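Glucosamine--fructose-6-phosphate aminotransferase [isomerizing] (Francisella tularensis subsp. tularensis, PDB 3TBF) probably carries out the isomerase half of glucosamine-6-phosphate synthesis, using ammonia from glutamine to turn fructose 6-phosphate into glucosamine 6-phosphate. Local coordinates at residues G36-D41 / T178-K183; A31-G36 / K195-L200. All blocks are in the same frame, centred on the assembly; numbering follows the deposited sequence.

Contact 1: residues G36-D41 / T178-K183; sequences GEISLD and TLVIAK
I38 and L40 lie against one flank of helix 165-184, where L179 and V180 receive them. I38 belongs to the second strand of a small beta hairpin, 33-34 with 37-38. The helix belongs at least in large part to the first SIS domain, an alpha-beta fold built on a parallel sheet. The contact is wholly apolar. I38 divides its two branches between two helix residues. Its CG1 branch runs beside the backbone N (chi1 -73°) and extends (chi2 168°), which carries CD1 3.7 Å from CD1 of L179. The two side chains cross at about a right angle. L40 starts from a different direction. Its CB does not point at the helix, but the CG lies anti to the backbone N (chi1 -159°) and brings one methyl across. CD1 of L40 comes to 3.2 Å from CG1 of V180, unusually close for two carbons, so the exact spacing is doubtful. T197 of helix 190-201 also touches I38, and F51 of helix 47-52 packs on V180. V180 meets L40 with CG1 and I38 with CG2: the CG2 methyl of I38 lies 3.5 Å from V180 CG2.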
ATOM      1  N   GLY A  36      -3.519 -37.254  -5.646  1.00 42.26           N
ATOM      2  CA  GLY A  36      -2.482 -36.297  -6.064  1.00 41.17           C
ATOM      3  C   GLY A  36      -2.931 -35.167  -6.976  1.00 39.92           C
ATOM      4  O   GLY A  36      -2.092 -34.477  -7.487  1.00 38.67           O
ATOM      5  N   GLU A  37      -4.241 -35.001  -7.176  1.00 39.12           N
ATOM      6  CA  GLU A  37      -4.792 -33.905  -7.972  1.00 39.63           C
ATOM      7  C   GLU A  37      -5.578 -32.960  -7.084  1.00 38.13           C
ATOM      8  O   GLU A  37      -6.241 -33.385  -6.146  1.00 37.24           O
ATOM      9  CB  GLU A  37      -5.743 -34.426  -9.044  1.00 40.54           C
ATOM     10  CG  GLU A  37      -5.080 -35.330 -10.079  1.00 44.31           C
ATOM     11  CD  GLU A  37      -6.076 -35.805 -11.144  1.00 49.91           C
ATOM     12  OE1 GLU A  37      -7.307 -35.798 -10.880  1.00 52.36           O
ATOM     13  OE2 GLU A  37      -5.627 -36.182 -12.251  1.00 53.18           O
ATOM     14  N   ILE A  38      -5.504 -31.679  -7.381  1.00 37.23           N
ATOM     15  CA  ILE A  38      -6.313 -30.729  -6.650  1.00 37.28           C
ATOM     16  C   ILE A  38      -7.755 -31.023  -6.940  1.00 37.83           C
ATOM     17  O   ILE A  38      -8.130 -31.193  -8.095  1.00 36.40           O
ATOM     18  CB  ILE A  38      -5.981 -29.267  -6.963  1.00 36.81           C
ATOM     19  CG1 ILE A  38      -4.649 -28.916  -6.308  1.00 35.65           C
ATOM     20  CG2 ILE A  38      -7.004 -28.381  -6.358  1.00 36.33           C
ATOM     21  CD1 ILE A  38      -4.065 -27.654  -6.745  1.00 33.47           C
ATOM     22  N   SER A  39      -8.527 -31.130  -5.862  1.00 38.90           N
ATOM     23  CA  SER A  39      -9.888 -31.600  -5.952  1.00 41.39           C
ATOM     24  C   SER A  39     -10.894 -30.642  -5.325  1.00 42.64           C
ATOM     25  O   SER A  39     -10.738 -30.180  -4.195  1.00 41.74           O
ATOM     26  CB  SER A  39     -10.020 -32.981  -5.297  1.00 41.68           C
ATOM     27  OG  SER A  39     -11.357 -33.465  -5.366  1.00 42.39           O
ATOM     28  N   LEU A  40     -11.959 -30.404  -6.068  1.00 45.05           N
ATOM     29  CA  LEU A  40     -13.068 -29.596  -5.592  1.00 46.92           C
ATOM     30  C   LEU A  40     -13.854 -30.353  -4.495  1.00 48.48           C
ATOM     31  O   LEU A  40     -14.404 -29.725  -3.594  1.00 47.70           O
ATOM     32  CB  LEU A  40     -13.972 -29.223  -6.777  1.00 47.17           C
ATOM     33  CG  LEU A  40     -14.863 -28.011  -6.572  1.00 47.88           C
ATOM     34  CD1 LEU A  40     -13.983 -26.799  -6.274  1.00 46.94           C
ATOM     35  CD2 LEU A  40     -15.775 -27.783  -7.796  1.00 47.09           C
ATOM     36  N   ASP A  41     -13.868 -31.693  -4.582  1.00 50.53           N
ATOM     37  CA  ASP A  41     -14.520 -32.577  -3.577  1.00 52.07           C
ATOM     38  C   ASP A  41     -13.934 -32.489  -2.180  1.00 51.56           C
ATOM     39  O   ASP A  41     -14.583 -32.894  -1.234  1.00 52.26           O
ATOM     40  CB  ASP A  41     -14.448 -34.047  -3.999  1.00 52.89           C
ATOM     41  CG  ASP A  41     -15.179 -34.318  -5.317  1.00 56.67           C
ATOM     42  OD1 ASP A  41     -16.096 -33.525  -5.670  1.00 60.03           O
ATOM     43  OD2 ASP A  41     -14.826 -35.323  -5.999  1.00 59.36           O
ATOM     44  N   THR A 178      -6.389 -20.537  -6.067  1.00 15.60           N
ATOM     45  CA  THR A 178      -6.232 -20.023  -7.423  1.00 15.66           C
ATOM     46  C   THR A 178      -6.472 -21.118  -8.425  1.00 15.99           C
ATOM     47  O   THR A 178      -7.202 -20.891  -9.380  1.00 17.12           O
ATOM     48  CB  THR A 178      -4.850 -19.431  -7.662  1.00 15.33           C
ATOM     49  OG1 THR A 178      -4.720 -18.266  -6.865  1.00 16.46           O
ATOM     50  CG2 THR A 178      -4.655 -19.021  -9.071  1.00 14.83           C
ATOM     51  N   LEU A 179      -5.890 -22.305  -8.218  1.00 15.42           N
ATOM     52  CA  LEU A 179      -6.030 -23.372  -9.224  1.00 15.59           C
ATOM     53  C   LEU A 179      -7.447 -23.983  -9.235  1.00 16.29           C
ATOM     54  O   LEU A 179      -8.002 -24.295 -10.297  1.00 18.57           O
ATOM     55  CB  LEU A 179      -4.959 -24.437  -9.059  1.00 15.02           C
ATOM     56  CG  LEU A 179      -3.509 -23.935  -9.148  1.00 14.53           C
ATOM     57  CD1 LEU A 179      -2.482 -25.043  -8.785  1.00 13.68           C
ATOM     58  CD2 LEU A 179      -3.164 -23.424 -10.505  1.00 13.94           C
ATOM     59  N   VAL A 180      -8.062 -24.128  -8.087  1.00 15.56           N
ATOM     60  CA  VAL A 180      -9.450 -24.537  -8.044  1.00 16.39           C
ATOM     61  C   VAL A 180     -10.382 -23.620  -8.823  1.00 17.66           C
ATOM     62  O   VAL A 180     -11.196 -24.063  -9.578  1.00 17.37           O
ATOM     63  CB  VAL A 180      -9.955 -24.598  -6.593  1.00 17.33           C
ATOM     64  CG1 VAL A 180     -11.527 -24.700  -6.559  1.00 16.07           C
ATOM     65  CG2 VAL A 180      -9.249 -25.799  -5.817  1.00 13.84           C
ATOM     66  N   ILE A 181     -10.217 -22.316  -8.654  1.00 19.17           N
ATOM     67  CA  ILE A 181     -11.014 -21.324  -9.368  1.00 19.58           C
ATOM     68  C   ILE A 181     -10.676 -21.353 -10.834  1.00 20.14           C
ATOM     69  O   ILE A 181     -11.554 -21.285 -11.675  1.00 20.91           O
ATOM     70  CB  ILE A 181     -10.770 -19.887  -8.808  1.00 19.74           C
ATOM     71  CG1 ILE A 181     -11.231 -19.838  -7.375  1.00 23.01           C
ATOM     72  CG2 ILE A 181     -11.579 -18.818  -9.590  1.00 19.34           C
ATOM     73  CD1 ILE A 181     -12.717 -20.310  -7.183  1.00 26.54           C
ATOM     74  N   ALA A 182      -9.399 -21.454 -11.133  1.00 20.49           N
ATOM     75  CA  ALA A 182      -8.958 -21.456 -12.504  1.00 22.54           C
ATOM     76  C   ALA A 182      -9.625 -22.572 -13.262  1.00 24.48           C
ATOM     77  O   ALA A 182     -10.044 -22.388 -14.405  1.00 26.39           O
ATOM     78  CB  ALA A 182      -7.456 -21.606 -12.607  1.00 20.29           C
ATOM     79  N   LYS A 183      -9.695 -23.736 -12.645  1.00 26.37           N
ATOM     80  CA  LYS A 183     -10.235 -24.911 -13.306  1.00 27.82           C
ATOM     81  C   LYS A 183     -11.735 -24.804 -13.513  1.00 29.10           C
ATOM     82  O   LYS A 183     -12.265 -25.121 -14.563  1.00 30.67           O
ATOM     83  CB  LYS A 183      -9.963 -26.120 -12.436  1.00 28.26           C
ATOM     84  CG  LYS A 183     -10.578 -27.411 -12.904  1.00 28.83           C
ATOM     85  CD  LYS A 183      -9.828 -28.502 -12.232  1.00 31.73           C
ATOM     86  CE  LYS A 183     -10.537 -29.848 -12.279  1.00 34.85           C
ATOM     87  NZ  LYS A 183     -10.117 -30.635 -13.460  1.00 34.02           N
TER

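Contact 2: residues A31-G36 / K195-L200; sequences ASLADG and KYTEEL
The carbonyl O of G36 accepts a hydrogen bond from K201 NZ, and the same ammonium group forms a salt bridge with OE2 of E198. K201 follows directly on the 195-200 segment, so it ties the turn to the helix from that side. Across the contact itself the touches are light. The methyl CG2 of T197 approaches the G36 carbonyl, 4.2 Å from its O. It also lies 4.4 Å from CD2 of L33, so one methyl meets residues at both ends of the turn. T197 keeps its OG1 for its own helix, where the hydroxyl bonds to the carbonyl O of I193. The 31-36 segment holds the first strand and the turn of a beta hairpin, whose partner strand is 37-38. D35 and G36 both have positive phi (65° and 73°), which turns the chain back after L33 and A34. The CB of L33 does not point straight at the helix, and the outer part of the side chain makes the approach. Its CG stands beside the backbone N (chi1 -70°). From there CD1 continues the line of the chain, while CD2 branches off toward the T197 methyl.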
ATOM      1  N   ALA A  31      -4.078 -31.832   2.218  1.00 27.00           N
ATOM      2  CA  ALA A  31      -5.478 -31.842   2.632  1.00 27.65           C
ATOM      3  C   ALA A  31      -6.449 -31.471   1.503  1.00 28.70           C
ATOM      4  O   ALA A  31      -7.666 -31.653   1.649  1.00 29.21           O
ATOM      5  CB  ALA A  31      -5.699 -30.919   3.857  1.00 26.43           C
ATOM      6  N   SER A  32      -5.942 -30.951   0.392  1.00 29.35           N
ATOM      7  CA  SER A  32      -6.815 -30.583  -0.714  1.00 30.54           C
ATOM      8  C   SER A  32      -6.714 -31.526  -1.906  1.00 31.69           C
ATOM      9  O   SER A  32      -7.384 -31.340  -2.909  1.00 32.06           O
ATOM     10  CB  SER A  32      -6.498 -29.161  -1.137  1.00 30.71           C
ATOM     11  OG  SER A  32      -5.221 -29.115  -1.758  1.00 31.19           O
ATOM     12  N   LEU A  33      -5.873 -32.538  -1.782  1.00 33.20           N
ATOM     13  CA  LEU A  33      -5.633 -33.489  -2.862  1.00 35.07           C
ATOM     14  C   LEU A  33      -6.594 -34.683  -2.803  1.00 37.02           C
ATOM     15  O   LEU A  33      -7.170 -34.999  -1.756  1.00 36.72           O
ATOM     16  CB  LEU A  33      -4.187 -34.015  -2.810  1.00 34.24           C
ATOM     17  CG  LEU A  33      -3.016 -33.083  -3.161  1.00 34.64           C
ATOM     18  CD1 LEU A  33      -1.696 -33.902  -3.348  1.00 33.06           C
ATOM     19  CD2 LEU A  33      -3.279 -32.208  -4.389  1.00 31.45           C
ATOM     20  N   ALA A  34      -6.752 -35.322  -3.954  1.00 39.12           N
ATOM     21  CA  ALA A  34      -7.412 -36.610  -4.077  1.00 40.44           C
ATOM     22  C   ALA A  34      -6.727 -37.290  -5.233  1.00 41.67           C
ATOM     23  O   ALA A  34      -6.869 -36.863  -6.391  1.00 41.85           O
ATOM     24  CB  ALA A  34      -8.890 -36.432  -4.360  1.00 40.75           C
ATOM     25  N   ASP A  35      -5.957 -38.326  -4.911  1.00 42.95           N
ATOM     26  CA  ASP A  35      -5.139 -39.058  -5.897  1.00 44.33           C
ATOM     27  C   ASP A  35      -4.033 -38.157  -6.478  1.00 43.28           C
ATOM     28  O   ASP A  35      -3.671 -38.277  -7.647  1.00 42.78           O
ATOM     29  CB  ASP A  35      -5.996 -39.636  -7.053  1.00 45.90           C
ATOM     30  CG  ASP A  35      -7.064 -40.655  -6.574  1.00 49.79           C
ATOM     31  OD1 ASP A  35      -6.740 -41.574  -5.771  1.00 52.50           O
ATOM     32  OD2 ASP A  35      -8.235 -40.529  -7.033  1.00 54.40           O
ATOM     33  N   GLY A  36      -3.519 -37.254  -5.646  1.00 42.26           N
ATOM     34  CA  GLY A  36      -2.482 -36.297  -6.064  1.00 41.17           C
ATOM     35  C   GLY A  36      -2.931 -35.167  -6.976  1.00 39.92           C
ATOM     36  O   GLY A  36      -2.092 -34.477  -7.487  1.00 38.67           O
ATOM     37  N   LYS A 195       0.556 -29.079 -14.207  1.00 22.56           N
ATOM     38  CA  LYS A 195       1.927 -28.587 -14.147  1.00 23.24           C
ATOM     39  C   LYS A 195       2.122 -27.674 -12.922  1.00 22.58           C
ATOM     40  O   LYS A 195       3.124 -27.765 -12.191  1.00 22.35           O
ATOM     41  CB  LYS A 195       2.221 -27.842 -15.446  1.00 24.51           C
ATOM     42  CG  LYS A 195       3.408 -26.939 -15.449  1.00 27.71           C
ATOM     43  CD  LYS A 195       3.604 -26.434 -16.854  1.00 36.05           C
ATOM     44  CE  LYS A 195       3.949 -24.949 -16.915  1.00 41.09           C
ATOM     45  NZ  LYS A 195       5.252 -24.696 -16.202  1.00 46.33           N
ATOM     46  N   TYR A 196       1.153 -26.802 -12.688  1.00 21.74           N
ATOM     47  CA  TYR A 196       1.221 -25.925 -11.527  1.00 21.14           C
ATOM     48  C   TYR A 196       0.949 -26.658 -10.202  1.00 20.62           C
ATOM     49  O   TYR A 196       1.546 -26.315  -9.191  1.00 19.30           O
ATOM     50  CB  TYR A 196       0.288 -24.744 -11.712  1.00 21.88           C
ATOM     51  CG  TYR A 196       0.582 -23.982 -12.970  1.00 21.98           C
ATOM     52  CD1 TYR A 196       1.877 -23.565 -13.257  1.00 25.49           C
ATOM     53  CD2 TYR A 196      -0.408 -23.702 -13.885  1.00 21.48           C
ATOM     54  CE1 TYR A 196       2.163 -22.878 -14.393  1.00 25.07           C
ATOM     55  CE2 TYR A 196      -0.115 -23.022 -15.058  1.00 21.12           C
ATOM     56  CZ  TYR A 196       1.168 -22.611 -15.286  1.00 23.36           C
ATOM     57  OH  TYR A 196       1.513 -21.948 -16.430  1.00 26.49           O
ATOM     58  N   THR A 197       0.110 -27.693 -10.224  1.00 20.39           N
ATOM     59  CA  THR A 197      -0.045 -28.525  -9.059  1.00 21.17           C
ATOM     60  C   THR A 197       1.303 -29.182  -8.691  1.00 21.57           C
ATOM     61  O   THR A 197       1.653 -29.228  -7.509  1.00 21.25           O
ATOM     62  CB  THR A 197      -1.113 -29.603  -9.247  1.00 21.40           C
ATOM     63  OG1 THR A 197      -2.344 -28.999  -9.632  1.00 23.66           O
ATOM     64  CG2 THR A 197      -1.384 -30.321  -7.945  1.00 21.26           C
ATOM     65  N   GLU A 198       2.051 -29.670  -9.682  1.00 22.30           N
ATOM     66  CA  GLU A 198       3.371 -30.264  -9.422  1.00 23.25           C
ATOM     67  C   GLU A 198       4.330 -29.246  -8.874  1.00 22.54           C
ATOM     68  O   GLU A 198       5.150 -29.563  -8.048  1.00 22.42           O
ATOM     69  CB  GLU A 198       4.001 -30.947 -10.664  1.00 24.32           C
ATOM     70  CG  GLU A 198       3.264 -32.255 -11.074  1.00 30.98           C
ATOM     71  CD  GLU A 198       3.230 -33.395  -9.952  1.00 39.13           C
ATOM     72  OE1 GLU A 198       4.326 -33.942  -9.613  1.00 46.09           O
ATOM     73  OE2 GLU A 198       2.118 -33.770  -9.440  1.00 37.39           O
ATOM     74  N   GLU A 199       4.239 -28.011  -9.341  1.00 22.24           N
ATOM     75  CA  GLU A 199       5.067 -26.982  -8.800  1.00 22.01           C
ATOM     76  C   GLU A 199       4.772 -26.736  -7.300  1.00 20.73           C
ATOM     77  O   GLU A 199       5.686 -26.491  -6.530  1.00 19.78           O
ATOM     78  CB  GLU A 199       4.897 -25.702  -9.635  1.00 22.62           C
ATOM     79  CG  GLU A 199       5.485 -24.473  -8.996  1.00 24.43           C
ATOM     80  CD  GLU A 199       5.461 -23.203  -9.907  1.00 29.81           C
ATOM     81  OE1 GLU A 199       4.874 -23.204 -11.039  1.00 25.79           O
ATOM     82  OE2 GLU A 199       6.035 -22.193  -9.434  1.00 31.64           O
ATOM     83  N   LEU A 200       3.508 -26.774  -6.896  1.00 20.46           N
ATOM     84  CA  LEU A 200       3.161 -26.623  -5.484  1.00 20.04           C
ATOM     85  C   LEU A 200       3.759 -27.793  -4.711  1.00 20.05           C
ATOM     86  O   LEU A 200       4.337 -27.596  -3.661  1.00 19.74           O
ATOM     87  CB  LEU A 200       1.645 -26.557  -5.256  1.00 19.16           C
ATOM     88  CG  LEU A 200       0.901 -25.337  -5.812  1.00 21.03           C
ATOM     89  CD1 LEU A 200      -0.612 -25.280  -5.379  1.00 17.55           C
ATOM     90  CD2 LEU A 200       1.606 -23.980  -5.499  1.00 16.85           C
TER

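Contacts 1 and 2 have centres about 8 Å apart, on the same side of the chain's centre. They share G36, and their first segments run on from each other through the hairpin of strands 33-34 and 37-38. S39 N probably bonds to S32 O, 3.2 Å away, which closes the two arms together. Their second segments lie on successive helices, 165-184 and then 190-201. Along the chain the order is 31-36, 36-41, 178-183, 195-200, so contact 2 encloses contact 1. The strands of the first five-stranded parallel sheet lie in the chain between 36-41 and 178-183. A hairpin near the start of the chain, after the first two helices, is therefore packed on two consecutive helices that follow that sheet.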